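Local atomic coordinates of poly-beta-hydroxybuterate polymerase (Cupriavidus necator, PDB entry 5T6O), a protein that acts as a class I polyhydroxybutyrate synthase, probably through acyltransferase activity, and is represented here by its catalytic domain. Residues G14-E19 / R375-A380; F23-Y28 / E102-I107. The protein carries 1 engineered substitution. One frame throughout, in Å; residues are numbered along the deposited sequence.

Contact 1 (G14-E19 / R375-A380)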
ATOM      1  N   GLY A  14     -20.314  19.503  36.109  1.00 26.13           N
ATOM      2  CA  GLY A  14     -19.003  19.740  36.683  1.00 24.87           C
ATOM      3  C   GLY A  14     -18.791  21.210  36.984  1.00 28.34           C
ATOM      4  O   GLY A  14     -19.701  22.028  36.852  1.00 25.83           O
ATOM      5  N   ALA A  15     -17.562  21.536  37.395  1.00 26.61           N
ATOM      6  CA  ALA A  15     -17.185  22.913  37.690  1.00 24.38           C
ATOM      7  C   ALA A  15     -15.757  23.165  37.234  1.00 28.45           C
ATOM      8  O   ALA A  15     -14.907  22.271  37.282  1.00 25.17           O
ATOM      9  CB  ALA A  15     -17.298  23.230  39.187  1.00 24.91           C
ATOM     10  N   VAL A  16     -15.500  24.389  36.769  1.00 24.59           N
ATOM     11  CA  VAL A  16     -14.122  24.863  36.659  1.00 28.66           C
ATOM     12  C   VAL A  16     -13.580  25.077  38.066  1.00 29.57           C
ATOM     13  O   VAL A  16     -14.192  25.793  38.871  1.00 29.74           O
ATOM     14  CB  VAL A  16     -14.052  26.172  35.851  1.00 27.10           C
ATOM     15  CG1 VAL A  16     -12.623  26.755  35.859  1.00 24.67           C
ATOM     16  CG2 VAL A  16     -14.571  25.996  34.417  1.00 24.70           C
ATOM     17  N   VAL A  17     -12.433  24.466  38.373  1.00 23.82           N
ATOM     18  CA  VAL A  17     -11.796  24.621  39.680  1.00 28.58           C
ATOM     19  C   VAL A  17     -10.470  25.369  39.601  1.00 29.92           C
ATOM     20  O   VAL A  17      -9.870  25.660  40.647  1.00 28.58           O
ATOM     21  CB  VAL A  17     -11.614  23.263  40.398  1.00 30.86           C
ATOM     22  CG1 VAL A  17     -12.972  22.648  40.754  1.00 28.97           C
ATOM     23  CG2 VAL A  17     -10.791  22.265  39.558  1.00 25.41           C
ATOM     24  N   PHE A  18     -10.003  25.705  38.404  1.00 26.63           N
ATOM     25  CA  PHE A  18      -8.739  26.407  38.238  1.00 29.26           C
ATOM     26  C   PHE A  18      -8.704  26.957  36.823  1.00 28.23           C
ATOM     27  O   PHE A  18      -9.231  26.335  35.897  1.00 28.79           O
ATOM     28  CB  PHE A  18      -7.531  25.481  38.472  1.00 24.72           C
ATOM     29  CG  PHE A  18      -6.210  26.123  38.120  1.00 25.59           C
ATOM     30  CD1 PHE A  18      -5.596  26.985  39.007  1.00 24.66           C
ATOM     31  CD2 PHE A  18      -5.596  25.882  36.887  1.00 28.39           C
ATOM     32  CE1 PHE A  18      -4.389  27.599  38.682  1.00 34.10           C
ATOM     33  CE2 PHE A  18      -4.376  26.503  36.555  1.00 24.62           C
ATOM     34  CZ  PHE A  18      -3.781  27.353  37.456  1.00 26.09           C
ATOM     35  N   GLU A  19      -8.049  28.102  36.651  1.00 26.83           N
ATOM     36  CA  GLU A  19      -7.853  28.598  35.296  1.00 27.44           C
ATOM     37  C   GLU A  19      -6.621  29.484  35.257  1.00 28.17           C
ATOM     38  O   GLU A  19      -6.314  30.202  36.219  1.00 29.77           O
ATOM     39  CB  GLU A  19      -9.090  29.367  34.785  1.00 25.40           C
ATOM     40  CG  GLU A  19      -9.347  30.679  35.488  1.00 27.92           C
ATOM     41  CD  GLU A  19     -10.728  31.280  35.167  1.00 34.89           C
ATOM     42  OE1 GLU A  19     -11.625  30.538  34.715  1.00 28.15           O
ATOM     43  OE2 GLU A  19     -10.919  32.497  35.387  1.00 34.92           O
ATOM     44  N   ARG A 375     -11.400  26.563  44.796  1.00 36.53           N
ATOM     45  CA  ARG A 375     -12.843  26.368  44.840  1.00 35.31           C
ATOM     46  C   ARG A 375     -13.456  26.594  43.458  1.00 32.79           C
ATOM     47  O   ARG A 375     -12.819  27.116  42.539  1.00 33.77           O
ATOM     48  CB  ARG A 375     -13.490  27.289  45.880  1.00 40.71           C
ATOM     49  CG  ARG A 375     -13.325  26.822  47.333  1.00 47.40           C
ATOM     50  CD  ARG A 375     -13.817  25.385  47.529  1.00 43.33           C
ATOM     51  NE  ARG A 375     -13.674  24.938  48.917  1.00 46.94           N
ATOM     52  CZ  ARG A 375     -13.743  23.667  49.310  1.00 48.03           C
ATOM     53  NH1 ARG A 375     -13.944  22.698  48.420  1.00 41.99           N
ATOM     54  NH2 ARG A 375     -13.600  23.359  50.593  1.00 46.78           N
ATOM     55  N   ALA A 376     -14.709  26.168  43.314  1.00 27.89           N
ATOM     56  CA  ALA A 376     -15.401  26.281  42.035  1.00 31.16           C
ATOM     57  C   ALA A 376     -15.466  27.734  41.571  1.00 32.46           C
ATOM     58  O   ALA A 376     -15.731  28.648  42.359  1.00 31.94           O
ATOM     59  CB  ALA A 376     -16.813  25.693  42.145  1.00 30.48           C
ATOM     60  N   ILE A 377     -15.214  27.931  40.281  1.00 28.79           N
ATOM     61  CA  ILE A 377     -15.214  29.245  39.645  1.00 27.72           C
ATOM     62  C   ILE A 377     -16.501  29.485  38.867  1.00 32.09           C
ATOM     63  O   ILE A 377     -17.117  30.543  38.977  1.00 32.77           O
ATOM     64  CB  ILE A 377     -13.977  29.371  38.727  1.00 28.23           C
ATOM     65  CG1 ILE A 377     -12.696  29.392  39.564  1.00 29.82           C
ATOM     66  CG2 ILE A 377     -14.092  30.596  37.825  1.00 32.76           C
ATOM     67  CD1 ILE A 377     -11.401  29.290  38.716  1.00 26.36           C
ATOM     68  N   GLU A 378     -16.912  28.504  38.071  1.00 29.98           N
ATOM     69  CA  GLU A 378     -18.093  28.577  37.222  1.00 27.88           C
ATOM     70  C   GLU A 378     -18.424  27.155  36.784  1.00 26.78           C
ATOM     71  O   GLU A 378     -17.579  26.258  36.914  1.00 28.40           O
ATOM     72  CB  GLU A 378     -17.836  29.484  36.001  1.00 29.27           C
ATOM     73  CG  GLU A 378     -16.814  28.867  35.038  1.00 27.76           C
ATOM     74  CD  GLU A 378     -16.355  29.818  33.935  1.00 29.78           C
ATOM     75  OE1 GLU A 378     -16.606  31.029  34.039  1.00 33.14           O
ATOM     76  OE2 GLU A 378     -15.722  29.346  32.969  1.00 29.09           O
ATOM     77  N   PRO A 379     -19.640  26.903  36.291  1.00 26.59           N
ATOM     78  CA  PRO A 379     -20.000  25.525  35.912  1.00 25.04           C
ATOM     79  C   PRO A 379     -19.252  25.040  34.677  1.00 28.04           C
ATOM     80  O   PRO A 379     -18.904  25.815  33.783  1.00 29.14           O
ATOM     81  CB  PRO A 379     -21.506  25.612  35.627  1.00 28.11           C
ATOM     82  CG  PRO A 379     -21.971  26.909  36.275  1.00 26.78           C
ATOM     83  CD  PRO A 379     -20.773  27.830  36.113  1.00 25.40           C
ATOM     84  N   ALA A 380     -19.017  23.729  34.632  1.00 25.99           N
ATOM     85  CA  ALA A 380     -18.611  23.089  33.382  1.00 26.13           C
ATOM     86  C   ALA A 380     -19.735  23.324  32.375  1.00 30.26           C
ATOM     87  O   ALA A 380     -20.907  23.393  32.757  1.00 25.88           O
ATOM     88  CB  ALA A 380     -18.354  21.614  33.592  1.00 27.64           C
TER
HETATM   89  O   HOH W   1     -22.138  21.669  34.537  1.00 28.73           O
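Val16 turns CG1 anti to its backbone N (chi1 174°), which sets CG2 beside that nitrogen, while Glu378 holds CG between its own backbone N and carbonyl carbon (chi1 68°). The two side chains lie side by side and point the same way, with Val16 CG2 3.7 Å from Glu378 CG. In this alpha/beta hydrolase fold, the contact lays a short, weakly bonded C-terminal strand, 378-379, antiparallel against strand 14-19 at one margin of the mixed sheet.

The backbone of Val16 is tied twice: its N donates to Glu378 O at 2.8 Å, and its O accepts from Ile377 N. Branched Ile377, just before the strand, suits its place because its two arms serve different partners: CD1 packs 4.0 Å from Val16 CG1, and CG2 lies 4.0 Å from Glu19 OE1. The carboxylates of Glu19 and Glu378 come close, OE1 of the first 4.6 Å from OE2 of the second; salt bridges to Arg383 and hydrogen bonds from Gln24 would offset their repulsion.

Gly14, having no side chain, accommodates Ala380 CB at 3.4 Å from its carbonyl C. Ala380 N donates to Gly14 O at 2.9 Å from above the carbonyl plane, with a C=O...N angle of 107°. Water 1 joins the two residues again, accepting from Gly14 N and donating to Ala380 O at 2.8 Å.

Contact 2 (F23-Y28 / E102-I107)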
ATOM      1  N   PHE A  23      -5.492  27.376  30.101  1.00 24.86           N
ATOM      2  CA  PHE A  23      -6.523  26.348  30.205  1.00 24.95           C
ATOM      3  C   PHE A  23      -7.384  26.580  31.441  1.00 24.26           C
ATOM      4  O   PHE A  23      -7.049  27.374  32.328  1.00 25.24           O
ATOM      5  CB  PHE A  23      -5.906  24.948  30.260  1.00 23.97           C
ATOM      6  CG  PHE A  23      -5.331  24.590  31.604  1.00 25.27           C
ATOM      7  CD1 PHE A  23      -4.168  25.189  32.056  1.00 24.55           C
ATOM      8  CD2 PHE A  23      -5.945  23.632  32.404  1.00 26.55           C
ATOM      9  CE1 PHE A  23      -3.642  24.850  33.298  1.00 25.37           C
ATOM     10  CE2 PHE A  23      -5.423  23.287  33.635  1.00 28.17           C
ATOM     11  CZ  PHE A  23      -4.275  23.890  34.085  1.00 26.95           C
ATOM     12  N   GLN A  24      -8.517  25.880  31.463  1.00 23.59           N
ATOM     13  CA  GLN A  24      -9.348  25.709  32.647  1.00 26.46           C
ATOM     14  C   GLN A  24      -9.325  24.245  33.065  1.00 25.65           C
ATOM     15  O   GLN A  24      -9.417  23.348  32.219  1.00 24.35           O
ATOM     16  CB  GLN A  24     -10.794  26.125  32.379  1.00 23.83           C
ATOM     17  CG  GLN A  24     -10.977  27.617  32.185  1.00 27.01           C
ATOM     18  CD  GLN A  24     -12.414  27.992  31.959  1.00 24.53           C
ATOM     19  OE1 GLN A  24     -13.096  27.418  31.095  1.00 25.44           O
ATOM     20  NE2 GLN A  24     -12.905  28.950  32.756  1.00 26.18           N
ATOM     21  N   LEU A  25      -9.203  23.993  34.365  1.00 22.39           N
ATOM     22  CA  LEU A  25      -9.299  22.632  34.874  1.00 23.36           C
ATOM     23  C   LEU A  25     -10.748  22.361  35.262  1.00 23.38           C
ATOM     24  O   LEU A  25     -11.297  23.056  36.120  1.00 24.82           O
ATOM     25  CB  LEU A  25      -8.389  22.409  36.078  1.00 24.47           C
ATOM     26  CG  LEU A  25      -8.296  20.927  36.484  1.00 24.28           C
ATOM     27  CD1 LEU A  25      -7.593  20.116  35.408  1.00 28.13           C
ATOM     28  CD2 LEU A  25      -7.573  20.793  37.824  1.00 25.24           C
ATOM     29  N   LEU A  26     -11.375  21.384  34.605  1.00 22.29           N
ATOM     30  CA  LEU A  26     -12.712  20.954  35.004  1.00 23.13           C
ATOM     31  C   LEU A  26     -12.619  19.785  35.973  1.00 27.70           C
ATOM     32  O   LEU A  26     -11.727  18.944  35.869  1.00 24.74           O
ATOM     33  CB  LEU A  26     -13.547  20.522  33.797  1.00 24.26           C
ATOM     34  CG  LEU A  26     -13.614  21.468  32.589  1.00 28.26           C
ATOM     35  CD1 LEU A  26     -14.659  20.980  31.571  1.00 25.83           C
ATOM     36  CD2 LEU A  26     -13.904  22.875  33.009  1.00 39.88           C
ATOM     37  N   GLN A  27     -13.560  19.738  36.916  1.00 23.64           N
ATOM     38  CA  GLN A  27     -13.754  18.586  37.792  1.00 24.68           C
ATOM     39  C   GLN A  27     -15.224  18.216  37.720  1.00 23.35           C
ATOM     40  O   GLN A  27     -16.084  19.083  37.884  1.00 27.99           O
ATOM     41  CB  GLN A  27     -13.372  18.874  39.254  1.00 25.63           C
ATOM     42  CG  GLN A  27     -13.586  17.663  40.175  1.00 26.73           C
ATOM     43  CD  GLN A  27     -13.229  17.942  41.629  1.00 31.92           C
ATOM     44  OE1 GLN A  27     -13.475  17.114  42.522  1.00 33.14           O
ATOM     45  NE2 GLN A  27     -12.662  19.115  41.883  1.00 23.35           N
ATOM     46  N   TYR A  28     -15.519  16.949  37.448  1.00 22.61           N
ATOM     47  CA  TYR A  28     -16.910  16.557  37.256  1.00 21.96           C
ATOM     48  C   TYR A  28     -17.571  16.116  38.557  1.00 23.31           C
ATOM     49  O   TYR A  28     -16.923  15.585  39.462  1.00 27.61           O
ATOM     50  CB  TYR A  28     -16.996  15.455  36.194  1.00 23.04           C
ATOM     51  CG  TYR A  28     -16.632  16.034  34.849  1.00 24.80           C
ATOM     52  CD1 TYR A  28     -17.576  16.732  34.094  1.00 26.34           C
ATOM     53  CD2 TYR A  28     -15.336  15.933  34.356  1.00 23.71           C
ATOM     54  CE1 TYR A  28     -17.247  17.287  32.862  1.00 21.21           C
ATOM     55  CE2 TYR A  28     -14.986  16.511  33.128  1.00 24.59           C
ATOM     56  CZ  TYR A  28     -15.948  17.174  32.390  1.00 23.26           C
ATOM     57  OH  TYR A  28     -15.620  17.713  31.171  1.00 23.97           O
ATOM     58  N   GLU A 102      -0.248  19.186  38.582  1.00 25.42           N
ATOM     59  CA  GLU A 102      -0.000  19.682  39.933  1.00 28.88           C
ATOM     60  C   GLU A 102      -1.302  20.046  40.638  1.00 35.26           C
ATOM     61  O   GLU A 102      -1.494  19.725  41.820  1.00 32.34           O
ATOM     62  CB  GLU A 102       0.934  20.891  39.883  1.00 35.72           C
ATOM     63  CG  GLU A 102       1.181  21.544  41.242  1.00 41.50           C
ATOM     64  CD  GLU A 102       1.953  22.861  41.156  1.00 45.75           C
ATOM     65  OE1 GLU A 102       1.893  23.548  40.103  1.00 42.13           O
ATOM     66  OE2 GLU A 102       2.622  23.209  42.153  1.00 43.76           O
ATOM     67  N   VAL A 103      -2.212  20.713  39.929  1.00 32.44           N
ATOM     68  CA  VAL A 103      -3.446  21.168  40.564  1.00 29.92           C
ATOM     69  C   VAL A 103      -4.366  19.991  40.843  1.00 32.00           C
ATOM     70  O   VAL A 103      -4.942  19.882  41.934  1.00 30.54           O
ATOM     71  CB  VAL A 103      -4.132  22.240  39.698  1.00 29.74           C
ATOM     72  CG1 VAL A 103      -5.481  22.622  40.315  1.00 31.77           C
ATOM     73  CG2 VAL A 103      -3.216  23.476  39.557  1.00 29.23           C
ATOM     74  N   ALA A 104      -4.522  19.089  39.870  1.00 29.07           N
ATOM     75  CA  ALA A 104      -5.355  17.909  40.101  1.00 30.34           C
ATOM     76  C   ALA A 104      -4.813  17.064  41.250  1.00 30.84           C
ATOM     77  O   ALA A 104      -5.573  16.586  42.098  1.00 31.26           O
ATOM     78  CB  ALA A 104      -5.446  17.079  38.824  1.00 25.27           C
ATOM     79  N   ARG A 105      -3.494  16.869  41.294  1.00 32.52           N
ATOM     80  CA  ARG A 105      -2.891  16.107  42.382  1.00 31.45           C
ATOM     81  C   ARG A 105      -3.098  16.802  43.725  1.00 31.00           C
ATOM     82  O   ARG A 105      -3.348  16.147  44.744  1.00 35.56           O
ATOM     83  CB  ARG A 105      -1.402  15.912  42.094  1.00 30.55           C
ATOM     84  CG  ARG A 105      -0.663  15.064  43.095  1.00 36.75           C
ATOM     85  CD  ARG A 105       0.765  14.822  42.628  1.00 42.58           C
ATOM     86  NE  ARG A 105       1.560  14.176  43.664  1.00 53.44           N
ATOM     87  CZ  ARG A 105       2.254  14.830  44.589  1.00 64.53           C
ATOM     88  NH1 ARG A 105       2.948  14.156  45.499  1.00 67.33           N
ATOM     89  NH2 ARG A 105       2.258  16.158  44.604  1.00 68.23           N
ATOM     90  N   ASP A 106      -3.010  18.134  43.741  1.00 31.03           N
ATOM     91  CA  ASP A 106      -3.217  18.874  44.982  1.00 30.96           C
ATOM     92  C   ASP A 106      -4.647  18.719  45.481  1.00 36.49           C
ATOM     93  O   ASP A 106      -4.881  18.452  46.665  1.00 34.80           O
ATOM     94  CB  ASP A 106      -2.892  20.350  44.769  1.00 30.78           C
ATOM     95  CG  ASP A 106      -2.918  21.141  46.062  1.00 56.73           C
ATOM     96  OD1 ASP A 106      -4.016  21.526  46.519  1.00 60.43           O
ATOM     97  OD2 ASP A 106      -1.827  21.380  46.619  1.00 70.34           O
ATOM     98  N   ILE A 107      -5.622  18.907  44.591  1.00 33.89           N
ATOM     99  CA  ILE A 107      -7.019  18.756  44.985  1.00 28.32           C
ATOM    100  C   ILE A 107      -7.283  17.352  45.503  1.00 32.34           C
ATOM    101  O   ILE A 107      -7.978  17.169  46.507  1.00 36.00           O
ATOM    102  CB  ILE A 107      -7.946  19.095  43.805  1.00 28.17           C
ATOM    103  CG1 ILE A 107      -7.902  20.596  43.527  1.00 27.89           C
ATOM    104  CG2 ILE A 107      -9.357  18.593  44.084  1.00 28.30           C
ATOM    105  CD1 ILE A 107      -8.389  20.960  42.150  1.00 31.19           C
TER
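Leu25 CD2 and Val103 CG1 meet at 3.7 Å and form the tight part of this contact, where strand 23-28 lies against helix 102-107. Leu25 has CG anti to its backbone N and beside its carbonyl carbon (chi1 -170°); from there CD2 reaches the helix. There the leucine and the valine slide past each other in opposite directions. Leu25 CD2 also lies 4.0 Å from Ala104 N and 4.4 Å from Ala104 CB: alanine is small enough for a leucine to approach the helix backbone. Ile107, one turn beyond Val103, offers CD1 to Leu25 CD2 at 4.4 Å, a distinctly looser touch.

The extended side chain of Gln27 crosses Ile107 obliquely. The buried interface is modest, 183 Å², and the same helix residues also meet other strands: Ile107 touches Phe73 of strand 72-77 and Val17 of strand 14-19, and Val103 packs on Phe18. The far side of the helix is polar and turned to solvent. Glu102 and Asp106 are exposed there; Glu102 makes a salt bridge to Arg99, Asp106 a hydrogen bond to Asn371, and the partly exposed Arg105 a salt bridge to Asp111. The helix is thus amphipathic, with aliphatic residues inward and charged ones outward.

The axes of the two segments pass 10.2 Å apart, with their N-to-C directions only 31° from parallel. Such near alignment is characteristic of a helix layered on a beta sheet. Helix 89-108, to which this segment belongs, is the helix of a beta-alpha-beta crossover from strand 72-77 to strand 113-118 in the alpha/beta hydrolase fold.

How the contacts relate
From the N terminus the chain enters strand 14-19, then turns back into the adjacent strand 23-28. Contact 2 closes the shorter loop when, 74 residues later, the chain reaches segment 102-107 within helix 89-108 and packs it on strand 23-28. Contact 1 closes much later, 356 residues on, when the C-terminal region returns to strand 14-19; contact 2 therefore lies wholly within its span and the two do not cross. Their centres are about 9 Å apart. Phe18 O and Leu25 N, 2.8 Å apart, probably bond between the two strands, while the rings of Phe18 and Phe23 meet. Together the contacts tie the C-terminal region, the sheet margin and a covering helix into one unit.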